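Local coordinates for chorismate mutase (Burkholderia thailandensis, PDB 6CNZ), which probably catalyses the rearrangement of chorismate to prephenate, the step that leads from the shikimate pathway toward phenylalanine and tyrosine, at residues 72-75 with 76-80; 109-112 with 113-117; 144-147 with 148-152. One frame throughout, in Å; residues are numbered along the deposited sequence.

Overall arrangement
Three short helical segments of an all-helical chorismate mutase illustrate how one backbone pattern is decorated differently according to its place in the fold. Contact 1, on helix 69-96, is buried, its centre about 8 Å from the centre of the chain, and aromatic rings and a side-chain amide dominate it. Contact 2, near the start of helix 107-129, lies at the surface: a proline kinks the helix, and an arginine holds a nitrate ion. Contact 3, on helix 138-153, is partly buried, with a largely polar outer side and a tryptophan turned inward. No two of the contacts touch; the centres of contacts 2 and 3 are about 25 Å apart, yet both meet the second subunit.

Contact 1: residues 72-75 with 76-80; sequences ARTF and FDDQI
Phe75 and Gln79 meet one turn apart on helix 69-96, a long helix of the all-helical type II (AroQ) chorismate mutase fold. The glutamine amide lies over the phenyl ring almost flat, the two planes 18° apart, and its NE2 stands 3.3 Å above the ring plane near the centre. That atom does double duty. It also donates to Phe75 O at 2.9 Å, with the acceptor close to the plane of the amide. The main-chain Gln79 N reaches the same Phe75 O at 3.1 Å from the opposite face of the carbonyl, so two donors of one residue grip a single oxygen. A bend at chi2 (-41°) folds the glutamine back over the ring, and NE2 is fixed further by a hydrogen bond to Ala166 O.

The neighbouring Phe76 adds a second ring. The edge of Phe75 is turned toward the face of Phe76 in an offset edge-to-face pair, with planes 80° apart and Phe75 CD2 3.8 Å from Phe76 CD1. The rim of the Phe76 ring also meets a backbone oxygen, Phe76 CD1 lying 3.4 Å from Ala72 O. Beyond this first shell, Leu126 of helix 107-129 and Leu20 of helix 15-29 pack on Phe75, while Val58 of helix 48-64 meets Phe76; this part of the helix thus lies where several helices converge.

Polar side chains flank the rings. The buried Asp78 is hydrogen-bonded through OD2 to His169 ND1; on the partly exposed side, Arg73 NH1 forms a salt bridge with Glu59. Arg73 and Asp77 are oppositely charged but stop short of a direct salt bridge, and a water links them instead: it accepts from Arg73 NE at 3.0 Å and donates to Asp77 OD2 at 3.0 Å.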
ATOM      1  N   ALA A  72      -7.751  -6.870  18.835  1.00 35.45           N
ATOM      2  CA  ALA A  72      -8.027  -6.651  17.419  1.00 35.63           C
ATOM      3  C   ALA A  72      -9.180  -5.675  17.229  1.00 28.84           C
ATOM      4  O   ALA A  72      -9.114  -4.802  16.359  1.00 27.08           O
ATOM      5  CB  ALA A  72      -8.325  -7.976  16.730  1.00 28.43           C
ATOM      6  N   ARG A  73     -10.232  -5.789  18.045  1.00 29.76           N
ATOM      7  CA  ARG A  73     -11.376  -4.890  17.900  1.00 35.34           C
ATOM      8  C   ARG A  73     -10.960  -3.443  18.125  1.00 34.21           C
ATOM      9  O   ARG A  73     -11.244  -2.563  17.300  1.00 32.64           O
ATOM     10  CB  ARG A  73     -12.496  -5.275  18.872  1.00 34.51           C
ATOM     11  CG  ARG A  73     -13.731  -4.383  18.735  1.00 39.88           C
ATOM     12  CD  ARG A  73     -14.727  -4.535  19.893  1.00 46.71           C
ATOM     13  NE  ARG A  73     -15.951  -3.796  19.583  1.00 53.77           N
ATOM     14  CZ  ARG A  73     -16.985  -4.306  18.916  1.00 52.52           C
ATOM     15  NH1 ARG A  73     -16.958  -5.569  18.511  1.00 57.66           N
ATOM     16  NH2 ARG A  73     -18.052  -3.562  18.665  1.00 45.56           N
ATOM     17  N   THR A  74     -10.264  -3.185  19.232  1.00 29.40           N
ATOM     18  CA  THR A  74      -9.770  -1.841  19.501  1.00 32.33           C
ATOM     19  C   THR A  74      -8.913  -1.324  18.353  1.00 26.40           C
ATOM     20  O   THR A  74      -9.074  -0.178  17.920  1.00 35.46           O
ATOM     21  CB  THR A  74      -8.967  -1.834  20.801  1.00 36.45           C
ATOM     22  OG1 THR A  74      -9.842  -2.121  21.884  1.00 40.02           O
ATOM     23  CG2 THR A  74      -8.330  -0.467  21.026  1.00 37.26           C
ATOM     24  N   PHE A  75      -8.002  -2.162  17.843  1.00 32.33           N
ATOM     25  CA  PHE A  75      -7.173  -1.753  16.716  1.00 30.98           C
ATOM     26  C   PHE A  75      -8.032  -1.355  15.523  1.00 32.39           C
ATOM     27  O   PHE A  75      -7.711  -0.392  14.814  1.00 27.99           O
ATOM     28  CB  PHE A  75      -6.206  -2.871  16.336  1.00 32.81           C
ATOM     29  CG  PHE A  75      -5.324  -2.551  15.144  1.00 29.62           C
ATOM     30  CD1 PHE A  75      -4.221  -1.719  15.280  1.00 25.41           C
ATOM     31  CD2 PHE A  75      -5.591  -3.101  13.900  1.00 25.41           C
ATOM     32  CE1 PHE A  75      -3.400  -1.430  14.199  1.00 24.60           C
ATOM     33  CE2 PHE A  75      -4.774  -2.825  12.804  1.00 25.92           C
ATOM     34  CZ  PHE A  75      -3.672  -1.985  12.954  1.00 23.04           C
ATOM     35  N   PHE A  76      -9.143  -2.062  15.296  1.00 29.63           N
ATOM     36  CA  PHE A  76      -9.966  -1.692  14.150  1.00 31.87           C
ATOM     37  C   PHE A  76     -10.901  -0.535  14.473  1.00 31.85           C
ATOM     38  O   PHE A  76     -11.207   0.257  13.573  1.00 30.64           O
ATOM     39  CB  PHE A  76     -10.714  -2.912  13.595  1.00 28.04           C
ATOM     40  CG  PHE A  76      -9.908  -3.677  12.566  1.00 29.15           C
ATOM     41  CD1 PHE A  76      -8.944  -4.605  12.957  1.00 25.65           C
ATOM     42  CD2 PHE A  76     -10.078  -3.437  11.211  1.00 34.66           C
ATOM     43  CE1 PHE A  76      -8.187  -5.296  12.013  1.00 29.86           C
ATOM     44  CE2 PHE A  76      -9.319  -4.130  10.260  1.00 37.23           C
ATOM     45  CZ  PHE A  76      -8.372  -5.060  10.667  1.00 36.66           C
ATOM     46  N   ASP A  77     -11.300  -0.365  15.740  1.00 31.27           N
ATOM     47  CA  ASP A  77     -11.877   0.916  16.154  1.00 31.87           C
ATOM     48  C   ASP A  77     -11.005   2.080  15.698  1.00 28.92           C
ATOM     49  O   ASP A  77     -11.508   3.069  15.148  1.00 24.22           O
ATOM     50  CB  ASP A  77     -12.048   0.980  17.673  1.00 38.29           C
ATOM     51  CG  ASP A  77     -13.300   0.271  18.162  1.00 49.68           C
ATOM     52  OD1 ASP A  77     -14.240   0.059  17.358  1.00 49.41           O
ATOM     53  OD2 ASP A  77     -13.345  -0.071  19.368  1.00 62.69           O
ATOM     54  N   ASP A  78      -9.683   1.955  15.900  1.00 23.75           N
ATOM     55  CA  ASP A  78      -8.740   3.000  15.505  1.00 31.34           C
ATOM     56  C   ASP A  78      -8.621   3.136  13.985  1.00 31.56           C
ATOM     57  O   ASP A  78      -8.400   4.247  13.487  1.00 31.36           O
ATOM     58  CB  ASP A  78      -7.357   2.735  16.109  1.00 22.55           C
ATOM     59  CG  ASP A  78      -7.323   2.970  17.619  1.00 25.12           C
ATOM     60  OD1 ASP A  78      -8.168   3.725  18.137  1.00 26.21           O
ATOM     61  OD2 ASP A  78      -6.426   2.423  18.282  1.00 26.34           O
ATOM     62  N   GLN A  79      -8.716   2.028  13.233  1.00 26.94           N
ATOM     63  CA  GLN A  79      -8.675   2.131  11.767  1.00 28.75           C
ATOM     64  C   GLN A  79      -9.860   2.928  11.251  1.00 27.74           C
ATOM     65  O   GLN A  79      -9.711   3.803  10.386  1.00 26.17           O
ATOM     66  CB  GLN A  79      -8.660   0.745  11.102  1.00 26.24           C
ATOM     67  CG  GLN A  79      -7.509  -0.184  11.546  1.00 25.12           C
ATOM     68  CD  GLN A  79      -6.180   0.537  11.697  1.00 25.84           C
ATOM     69  OE1 GLN A  79      -5.562   0.947  10.706  1.00 21.75           O
ATOM     70  NE2 GLN A  79      -5.723   0.690  12.946  1.00 29.02           N
ATOM     71  N   ILE A  80     -11.051   2.623  11.776  1.00 26.40           N
ATOM     72  CA  ILE A  80     -12.273   3.355  11.443  1.00 28.02           C
ATOM     73  C   ILE A  80     -12.145   4.831  11.829  1.00 32.04           C
ATOM     74  O   ILE A  80     -12.393   5.725  11.012  1.00 34.47           O
ATOM     75  CB  ILE A  80     -13.478   2.680  12.130  1.00 29.52           C
ATOM     76  CG1 ILE A  80     -13.706   1.285  11.536  1.00 26.08           C
ATOM     77  CG2 ILE A  80     -14.753   3.548  12.046  1.00 28.10           C
ATOM     78  CD1 ILE A  80     -14.556   0.369  12.421  1.00 25.74           C
TER
HETATM   79  O   HOH W   1     -16.219  -0.811  19.717  1.00 52.42           O

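Contact 2: residues 109-112 with 113-117; sequences TSTR and PQLDR. With NO3 (nitrate ion), chain H.
Arg112 and Pro113 adjoin at a kink in helix 107-129, where a wider pi-type turn precedes a proline that has no N-H to give to the turn before. The arginine is instructive from root to tip. Its CB lies beside the proline ring, 3.6 Å from Pro113 CD, as the peptide link between them requires. With CG anti to the backbone N (chi1 -175°), the chain sets off along the flank of Asp116, and Arg112 CG comes 3.7 Å from Asp116 OD2. This is an approach of the carboxylate to the arginine's aliphatic part, since the charged ends stay well apart. A bend at chi3 (-67°) then turns the guanidinium toward a nitrate ion, probably from the crystallisation liquor. The anion sits at the guanidinium edge: Arg112 NE donates to nitrate O3 at 3.0 Å, and Arg112 NH2 to that same oxygen at 2.9 Å. A weak further bond runs from NH2 to O1. Arg50 NE lies close to NH2, and the anion probably offsets the two like charges, while Leu115 CD1 approaches nitrate O2.

The proline ring rests against the preceding turn, among Thr109, Ser110, Thr111 and Arg112, with Pro113 CG 3.6 Å from Thr109 O. Farther along, Arg117 NH2 is hydrogen-bonded to Thr153 O of the second subunit, on which Thr109 and Ser110 also pack. The backbone N of Gln114 makes a weak bond to Thr111 O; its side chain turns back to Ser110 O, where NE2 donates at 2.9 Å in a nearly straight bond (172°) from above the carbonyl plane.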
ATOM      1  N   THR A 109     -17.180  -2.001  -6.233  1.00 41.31           N
ATOM      2  CA  THR A 109     -16.398  -2.944  -7.022  1.00 44.55           C
ATOM      3  C   THR A 109     -14.921  -2.591  -7.079  1.00 42.72           C
ATOM      4  O   THR A 109     -14.108  -3.448  -7.448  1.00 39.98           O
ATOM      5  CB  THR A 109     -16.946  -3.059  -8.461  1.00 45.82           C
ATOM      6  OG1 THR A 109     -16.793  -1.813  -9.155  1.00 42.07           O
ATOM      7  CG2 THR A 109     -18.427  -3.457  -8.456  1.00 45.68           C
ATOM      8  N   SER A 110     -14.544  -1.367  -6.723  1.00 33.28           N
ATOM      9  CA  SER A 110     -13.136  -0.999  -6.741  1.00 33.30           C
ATOM     10  C   SER A 110     -12.582  -0.780  -5.337  1.00 38.92           C
ATOM     11  O   SER A 110     -11.618  -1.444  -4.934  1.00 37.97           O
ATOM     12  CB  SER A 110     -12.932   0.247  -7.619  1.00 34.29           C
ATOM     13  OG  SER A 110     -11.564   0.636  -7.669  1.00 37.67           O
ATOM     14  N   THR A 111     -13.164   0.130  -4.556  1.00 32.05           N
ATOM     15  CA  THR A 111     -12.506   0.492  -3.306  1.00 29.78           C
ATOM     16  C   THR A 111     -12.744  -0.551  -2.205  1.00 34.87           C
ATOM     17  O   THR A 111     -11.798  -1.012  -1.552  1.00 27.91           O
ATOM     18  CB  THR A 111     -12.960   1.884  -2.866  1.00 30.20           C
ATOM     19  OG1 THR A 111     -12.687   2.833  -3.914  1.00 33.48           O
ATOM     20  CG2 THR A 111     -12.217   2.302  -1.615  1.00 23.51           C
ATOM     21  N   ARG A 112     -13.992  -0.951  -1.989  1.00 27.79           N
ATOM     22  CA  ARG A 112     -14.272  -1.859  -0.876  1.00 32.62           C
ATOM     23  C   ARG A 112     -13.593  -3.229  -0.975  1.00 34.85           C
ATOM     24  O   ARG A 112     -13.222  -3.768   0.082  1.00 41.14           O
ATOM     25  CB  ARG A 112     -15.787  -2.027  -0.719  1.00 41.31           C
ATOM     26  CG  ARG A 112     -16.176  -2.853   0.490  1.00 59.23           C
ATOM     27  CD  ARG A 112     -17.644  -2.675   0.805  1.00 68.57           C
ATOM     28  NE  ARG A 112     -17.953  -1.319   1.259  1.00 70.52           N
ATOM     29  CZ  ARG A 112     -19.063  -0.659   0.933  1.00 72.64           C
ATOM     30  NH1 ARG A 112     -19.975  -1.218   0.131  1.00 70.31           N
ATOM     31  NH2 ARG A 112     -19.262   0.566   1.405  1.00 69.28           N
ATOM     32  N   PRO A 113     -13.410  -3.847  -2.149  1.00 31.98           N
ATOM     33  CA  PRO A 113     -12.620  -5.091  -2.172  1.00 35.17           C
ATOM     34  C   PRO A 113     -11.195  -4.903  -1.676  1.00 37.92           C
ATOM     35  O   PRO A 113     -10.643  -5.810  -1.044  1.00 37.68           O
ATOM     36  CB  PRO A 113     -12.657  -5.501  -3.648  1.00 37.42           C
ATOM     37  CG  PRO A 113     -13.899  -4.891  -4.175  1.00 38.76           C
ATOM     38  CD  PRO A 113     -14.011  -3.569  -3.465  1.00 32.59           C
ATOM     39  N   GLN A 114     -10.582  -3.751  -1.948  1.00 29.30           N
ATOM     40  CA  GLN A 114      -9.237  -3.499  -1.440  1.00 33.59           C
ATOM     41  C   GLN A 114      -9.253  -3.351   0.081  1.00 33.05           C
ATOM     42  O   GLN A 114      -8.360  -3.850   0.782  1.00 26.32           O
ATOM     43  CB  GLN A 114      -8.663  -2.241  -2.098  1.00 34.19           C
ATOM     44  CG  GLN A 114      -8.459  -2.319  -3.619  1.00 42.05           C
ATOM     45  CD  GLN A 114      -8.013  -0.973  -4.208  1.00 45.17           C
ATOM     46  OE1 GLN A 114      -6.840  -0.611  -4.135  1.00 42.25           O
ATOM     47  NE2 GLN A 114      -8.957  -0.227  -4.775  1.00 38.73           N
ATOM     48  N   LEU A 115     -10.263  -2.661   0.601  1.00 34.14           N
ATOM     49  CA  LEU A 115     -10.419  -2.547   2.043  1.00 32.35           C
ATOM     50  C   LEU A 115     -10.611  -3.910   2.687  1.00 36.86           C
ATOM     51  O   LEU A 115     -10.055  -4.180   3.760  1.00 35.13           O
ATOM     52  CB  LEU A 115     -11.597  -1.635   2.355  1.00 24.44           C
ATOM     53  CG  LEU A 115     -11.371  -0.142   2.151  1.00 28.74           C
ATOM     54  CD1 LEU A 115     -12.702   0.602   2.294  1.00 28.33           C
ATOM     55  CD2 LEU A 115     -10.312   0.382   3.164  1.00 24.06           C
ATOM     56  N   ASP A 116     -11.399  -4.789   2.043  1.00 33.06           N
ATOM     57  CA  ASP A 116     -11.701  -6.078   2.652  1.00 38.07           C
ATOM     58  C   ASP A 116     -10.466  -6.974   2.700  1.00 39.37           C
ATOM     59  O   ASP A 116     -10.227  -7.639   3.712  1.00 37.46           O
ATOM     60  CB  ASP A 116     -12.854  -6.769   1.910  1.00 49.25           C
ATOM     61  CG  ASP A 116     -14.205  -6.054   2.105  1.00 57.73           C
ATOM     62  OD1 ASP A 116     -14.363  -5.271   3.074  1.00 54.36           O
ATOM     63  OD2 ASP A 116     -15.121  -6.290   1.285  1.00 59.83           O
ATOM     64  N   ARG A 117      -9.669  -7.012   1.627  1.00 35.27           N
ATOM     65  CA  ARG A 117      -8.408  -7.754   1.686  1.00 42.22           C
ATOM     66  C   ARG A 117      -7.527  -7.279   2.840  1.00 41.05           C
ATOM     67  O   ARG A 117      -6.836  -8.081   3.473  1.00 39.20           O
ATOM     68  CB  ARG A 117      -7.631  -7.619   0.379  1.00 41.30           C
ATOM     69  CG  ARG A 117      -8.225  -8.323  -0.820  1.00 52.23           C
ATOM     70  CD  ARG A 117      -7.171  -8.424  -1.907  1.00 62.93           C
ATOM     71  NE  ARG A 117      -6.042  -9.222  -1.438  1.00 69.07           N
ATOM     72  CZ  ARG A 117      -5.724 -10.424  -1.908  1.00 72.69           C
ATOM     73  NH1 ARG A 117      -6.430 -10.973  -2.891  1.00 72.09           N
ATOM     74  NH2 ARG A 117      -4.686 -11.072  -1.399  1.00 74.05           N
TER
HETATM   75  N   NO3 H 302     -16.753   1.990   3.497  1.00 69.00           N
HETATM   76  O1  NO3 H 302     -17.757   2.758   3.407  1.00 68.71           O
HETATM   77  O2  NO3 H 302     -15.715   2.388   4.118  1.00 73.54           O
HETATM   78  O3  NO3 H 302     -16.791   0.830   2.984  1.00 66.87           O

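Contact 3: residues 144-147 with 148-152; sequences RSIA and NWKTL. With NO3 (nitrate ion), chain G.
Arg144 and Asn148 join their side chains across one turn of helix 138-153, an amphipathic alpha-helix of this all-helical fold. Among the polar side-chain bonds, Arg144 NE donates to Asn148 OD1 at 3.1 Å, straight at the donor (174°) but reaching OD1 from beside the C=O, tilted from its plane. The oxygen lies in the guanidinium plane, whereas the amide is turned steeply, the two planes 75° apart. A bend at chi2 (54°) brings the arginine round to its partner; both residues also touch a crystal neighbour, so the lattice may influence them.

Backbone bonds across the segments follow the alpha-helical i to i+4 pattern, as from Asn148 N to Arg144 O at 2.9 Å and from Lys150 N to Ile146 O at 2.8 Å.

Apolar contact is supplied by Ile146 and Lys150, which run side by side in the same direction, with Ile146 CG2 3.7 Å from Lys150 CE.

The inward side belongs to Trp149, whose side chain packs on Val21 and Ala22 of helix 15-29 and on Asn19 of the second subunit. At its edge, NE1 makes weak bonds to Ser25 OG and, at 3.0 Å, to O3 of a nitrate ion, probably from the crystallisation liquor, that Ser25 OG and Gln159 NE2 also hold. Arg128 NH2 of the second subunit adds weak bonds to Thr151 OG1 and Asn148 O, the very pair joined when Thr151 OG1 donates to Asn148 O at 2.7 Å.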
ATOM      1  N   ARG A 144       9.341   4.919  15.978  1.00 30.01           N
ATOM      2  CA  ARG A 144      10.439   4.927  15.023  1.00 30.67           C
ATOM      3  C   ARG A 144       9.996   4.398  13.656  1.00 32.32           C
ATOM      4  O   ARG A 144      10.377   4.958  12.621  1.00 31.54           O
ATOM      5  CB  ARG A 144      11.603   4.104  15.579  1.00 34.60           C
ATOM      6  CG  ARG A 144      12.795   3.950  14.640  1.00 42.84           C
ATOM      7  CD  ARG A 144      13.289   5.315  14.171  1.00 55.79           C
ATOM      8  NE  ARG A 144      14.297   5.232  13.113  1.00 53.55           N
ATOM      9  CZ  ARG A 144      15.584   5.000  13.339  1.00 51.00           C
ATOM     10  NH1 ARG A 144      16.441   4.943  12.329  1.00 53.43           N
ATOM     11  NH2 ARG A 144      16.008   4.822  14.582  1.00 47.59           N
ATOM     12  N   SER A 145       9.214   3.309  13.630  1.00 28.44           N
ATOM     13  CA  SER A 145       8.698   2.800  12.359  1.00 30.29           C
ATOM     14  C   SER A 145       7.784   3.817  11.692  1.00 27.99           C
ATOM     15  O   SER A 145       7.831   4.003  10.474  1.00 30.65           O
ATOM     16  CB  SER A 145       7.938   1.487  12.564  1.00 28.32           C
ATOM     17  OG  SER A 145       8.766   0.501  13.147  1.00 37.45           O
ATOM     18  N   ILE A 146       6.938   4.476  12.480  1.00 24.29           N
ATOM     19  CA  ILE A 146       6.010   5.453  11.921  1.00 23.35           C
ATOM     20  C   ILE A 146       6.768   6.604  11.281  1.00 24.21           C
ATOM     21  O   ILE A 146       6.457   7.038  10.161  1.00 23.59           O
ATOM     22  CB  ILE A 146       5.053   5.954  13.010  1.00 30.46           C
ATOM     23  CG1 ILE A 146       4.065   4.844  13.410  1.00 24.51           C
ATOM     24  CG2 ILE A 146       4.363   7.193  12.524  1.00 27.66           C
ATOM     25  CD1 ILE A 146       3.295   5.179  14.718  1.00 25.32           C
ATOM     26  N   ALA A 147       7.770   7.124  11.987  1.00 34.29           N
ATOM     27  CA  ALA A 147       8.566   8.214  11.432  1.00 31.36           C
ATOM     28  C   ALA A 147       9.342   7.762  10.201  1.00 30.68           C
ATOM     29  O   ALA A 147       9.447   8.507   9.226  1.00 30.33           O
ATOM     30  CB  ALA A 147       9.525   8.756  12.488  1.00 29.97           C
ATOM     31  N   ASN A 148       9.945   6.569  10.249  1.00 28.47           N
ATOM     32  CA  ASN A 148      10.635   6.061   9.071  1.00 28.54           C
ATOM     33  C   ASN A 148       9.692   6.040   7.874  1.00 36.24           C
ATOM     34  O   ASN A 148      10.037   6.501   6.780  1.00 33.87           O
ATOM     35  CB  ASN A 148      11.175   4.653   9.332  1.00 29.95           C
ATOM     36  CG  ASN A 148      12.472   4.652  10.139  1.00 50.69           C
ATOM     37  OD1 ASN A 148      13.168   5.673  10.220  1.00 62.24           O
ATOM     38  ND2 ASN A 148      12.809   3.500  10.735  1.00 39.23           N
ATOM     39  N   TRP A 149       8.481   5.518   8.080  1.00 26.10           N
ATOM     40  CA  TRP A 149       7.535   5.386   6.982  1.00 26.74           C
ATOM     41  C   TRP A 149       7.075   6.748   6.495  1.00 27.34           C
ATOM     42  O   TRP A 149       6.961   6.972   5.286  1.00 25.10           O
ATOM     43  CB  TRP A 149       6.342   4.543   7.431  1.00 25.66           C
ATOM     44  CG  TRP A 149       5.289   4.410   6.410  1.00 30.35           C
ATOM     45  CD1 TRP A 149       4.150   5.154   6.311  1.00 27.91           C
ATOM     46  CD2 TRP A 149       5.253   3.473   5.326  1.00 23.03           C
ATOM     47  NE1 TRP A 149       3.411   4.738   5.241  1.00 21.55           N
ATOM     48  CE2 TRP A 149       4.055   3.700   4.622  1.00 24.20           C
ATOM     49  CE3 TRP A 149       6.114   2.461   4.886  1.00 26.99           C
ATOM     50  CZ2 TRP A 149       3.694   2.955   3.493  1.00 25.85           C
ATOM     51  CZ3 TRP A 149       5.752   1.711   3.766  1.00 28.47           C
ATOM     52  CH2 TRP A 149       4.548   1.963   3.087  1.00 23.37           C
ATOM     53  N   LYS A 150       6.816   7.681   7.419  1.00 28.07           N
ATOM     54  CA  LYS A 150       6.344   8.991   6.993  1.00 29.80           C
ATOM     55  C   LYS A 150       7.382   9.684   6.138  1.00 31.47           C
ATOM     56  O   LYS A 150       7.035  10.408   5.190  1.00 26.67           O
ATOM     57  CB  LYS A 150       5.991   9.861   8.200  1.00 31.86           C
ATOM     58  CG  LYS A 150       4.635   9.538   8.840  1.00 30.17           C
ATOM     59  CD  LYS A 150       4.502  10.357  10.140  1.00 37.86           C
ATOM     60  CE  LYS A 150       3.131  10.238  10.791  1.00 42.54           C
ATOM     61  NZ  LYS A 150       3.159  10.881  12.149  1.00 50.59           N
ATOM     62  N   THR A 151       8.659   9.463   6.436  1.00 28.46           N
ATOM     63  CA  THR A 151       9.679  10.135   5.643  1.00 33.08           C
ATOM     64  C   THR A 151       9.813   9.523   4.258  1.00 31.31           C
ATOM     65  O   THR A 151      10.307  10.196   3.359  1.00 32.08           O
ATOM     66  CB  THR A 151      11.026  10.112   6.366  1.00 36.20           C
ATOM     67  OG1 THR A 151      11.448   8.753   6.533  1.00 48.33           O
ATOM     68  CG2 THR A 151      10.906  10.775   7.737  1.00 31.16           C
ATOM     69  N   LEU A 152       9.369   8.271   4.072  1.00 33.91           N
ATOM     70  CA  LEU A 152       9.367   7.632   2.754  1.00 28.09           C
ATOM     71  C   LEU A 152       8.206   8.114   1.900  1.00 34.64           C
ATOM     72  O   LEU A 152       8.392   8.512   0.746  1.00 36.15           O
ATOM     73  CB  LEU A 152       9.256   6.112   2.895  1.00 28.56           C
ATOM     74  CG  LEU A 152      10.454   5.326   3.378  1.00 29.21           C
ATOM     75  CD1 LEU A 152      10.096   3.867   3.445  1.00 26.35           C
ATOM     76  CD2 LEU A 152      11.638   5.569   2.432  1.00 34.31           C
TER
HETATM   77  N   NO3 G 301       0.609   7.693   5.872  1.00 38.57           N
HETATM   78  O1  NO3 G 301      -0.387   6.924   5.705  1.00 35.69           O
HETATM   79  O2  NO3 G 301       0.432   8.929   6.107  1.00 33.74           O
HETATM   80  O3  NO3 G 301       1.784   7.226   5.796  1.00 38.86           O